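Local structure of positive phenol-degradative gene regulator (Ralstonia sp. E2, 5FRY) at residues A[90-93]-A[94-98]. The protein senses phenols through this N-terminal domain, which binds a dimethylphenol and a zinc ion, and probably activates transcription of phenol-degradation genes as a DNA-binding ATPase. Sequence-based numbering, arbitrary orientation.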
loop_
_atom_site.group_PDB
_atom_site.type_symbol
_atom_site.label_atom_id
_atom_site.label_comp_id
_atom_site.label_asym_id
_atom_site.label_seq_id
_atom_site.Cartn_x
_atom_site.Cartn_y
_atom_site.Cartn_z
ATOM N N SER A 90 -9.071 23.010 -18.173
ATOM C CA SER A 90 -10.526 22.991 -18.111
ATOM C C SER A 90 -10.983 22.042 -17.007
ATOM O O SER A 90 -10.181 21.269 -16.469
ATOM C CB SER A 90 -11.129 22.571 -19.452
ATOM O OG SER A 90 -10.942 21.180 -19.687
ATOM N N ASP A 91 -12.271 22.105 -16.677
ATOM C CA ASP A 91 -12.877 21.175 -15.730
ATOM C C ASP A 91 -12.595 19.718 -16.077
ATOM O O ASP A 91 -12.388 18.899 -15.188
ATOM C CB ASP A 91 -14.382 21.388 -15.670
ATOM C CG ASP A 91 -14.760 22.702 -15.007
ATOM O OD1 ASP A 91 -13.905 23.617 -14.949
ATOM O OD2 ASP A 91 -15.917 22.803 -14.543
ATOM N N PHE A 92 -12.617 19.386 -17.365
ATOM C CA PHE A 92 -12.346 18.015 -17.771
ATOM C C PHE A 92 -10.870 17.693 -17.584
ATOM O O PHE A 92 -10.508 16.573 -17.204
ATOM C CB PHE A 92 -12.762 17.776 -19.224
ATOM C CG PHE A 92 -12.208 16.506 -19.800
ATOM C CD1 PHE A 92 -12.779 15.281 -19.493
ATOM C CD2 PHE A 92 -11.102 16.537 -20.643
ATOM C CE1 PHE A 92 -12.259 14.107 -20.018
ATOM C CE2 PHE A 92 -10.578 15.366 -21.170
ATOM C CZ PHE A 92 -11.156 14.153 -20.855
ATOM N N GLY A 93 -10.017 18.672 -17.860
ATOM C CA GLY A 93 -8.588 18.516 -17.649
ATOM C C GLY A 93 -8.297 18.258 -16.187
ATOM O O GLY A 93 -7.426 17.453 -15.845
ATOM N N MET A 94 -9.041 18.941 -15.323
ATOM C CA MET A 94 -8.937 18.739 -13.887
ATOM C C MET A 94 -9.367 17.323 -13.503
ATOM O O MET A 94 -8.655 16.609 -12.794
ATOM C CB MET A 94 -9.789 19.767 -13.139
ATOM C CG MET A 94 -9.406 21.206 -13.404
ATOM S SD MET A 94 -7.669 21.533 -13.017
ATOM C CE MET A 94 -7.539 20.820 -11.373
ATOM N N LEU A 95 -10.554 16.943 -13.962
ATOM C CA LEU A 95 -11.104 15.620 -13.715
ATOM C C LEU A 95 -10.139 14.544 -14.192
ATOM O O LEU A 95 -9.851 13.584 -13.472
ATOM C CB LEU A 95 -12.458 15.480 -14.415
ATOM C CG LEU A 95 -13.251 14.175 -14.327
ATOM C CD1 LEU A 95 -12.667 13.092 -15.239
ATOM C CD2 LEU A 95 -13.329 13.681 -12.894
ATOM N N GLU A 96 -9.615 14.739 -15.401
ATOM C CA GLU A 96 -8.789 13.739 -16.063
ATOM C C GLU A 96 -7.496 13.439 -15.311
ATOM O O GLU A 96 -6.809 12.459 -15.620
ATOM C CB GLU A 96 -8.468 14.182 -17.500
ATOM C CG GLU A 96 -7.630 13.163 -18.279
ATOM C CD GLU A 96 -7.520 13.472 -19.769
ATOM O OE1 GLU A 96 -7.089 14.591 -20.119
ATOM O OE2 GLU A 96 -7.863 12.589 -20.589
ATOM N N MET A 97 -7.160 14.270 -14.332
ATOM C CA MET A 97 -5.952 14.031 -13.566
ATOM C C MET A 97 -6.174 12.860 -12.605
ATOM O O MET A 97 -5.238 12.115 -12.317
ATOM C CB MET A 97 -5.516 15.298 -12.827
ATOM C CG MET A 97 -4.708 16.259 -13.701
ATOM S SD MET A 97 -4.258 17.854 -12.933
ATOM C CE MET A 97 -5.861 18.625 -12.835
ATOM N N GLY A 98 -7.408 12.704 -12.132
ATOM C CA GLY A 98 -7.816 11.556 -11.339
ATOM C C GLY A 98 -7.394 10.239 -11.962
ATOM O O GLY A 98 -6.498 9.557 -11.448
#
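F92 and E96 both hold CG anti to the backbone N (chi1 166° and -179°), and one turn of helix apart this sends the phenyl ring and the extended glutamate chain out along the same flank. The carboxylate comes over the CE2-CZ rim from the face on which E96 CB lies, E96 OE2 being 3.7 Å from F92 CZ and OE1 the same distance from CE2. The two planes are 54° apart. The extended acid carries its charge out on this partly exposed flank while its CB lies by the ring.

S90 is the N-cap of the short helix 91-95: its small hydroxyl side chain lets OG accept from G93 N at 3.2 Å. From M94 to E96 each N-H then donates to the carbonyl four residues back, M94 N reaching S90 O at 2.8 Å. D91, in the first turn, directs OD2 to the N-H of I119, just after strand 109-118.

M94, L95 and M97 give apolar bulk to the buried side. L95 packs on V115, I117, Y124 and F128, its side chain about 5 Å from the bound 3,4-dimethylphenol. M94 curls back, its CG 3.2 Å from S90 O, and touches L165; M97 brings CE to 3.6 Å from G93 O and rests against Y161, whose OH is hydrogen-bonded to M94 O. F128 and Y161 line the phenol pocket, so the helix packs directly behind its wall.

Any attraction between carboxylate and ring, in van der Waals contact obliquely above the rim, is probably slight; the turn rests instead on its capped, hydrogen-bonded start and its apolar inner side.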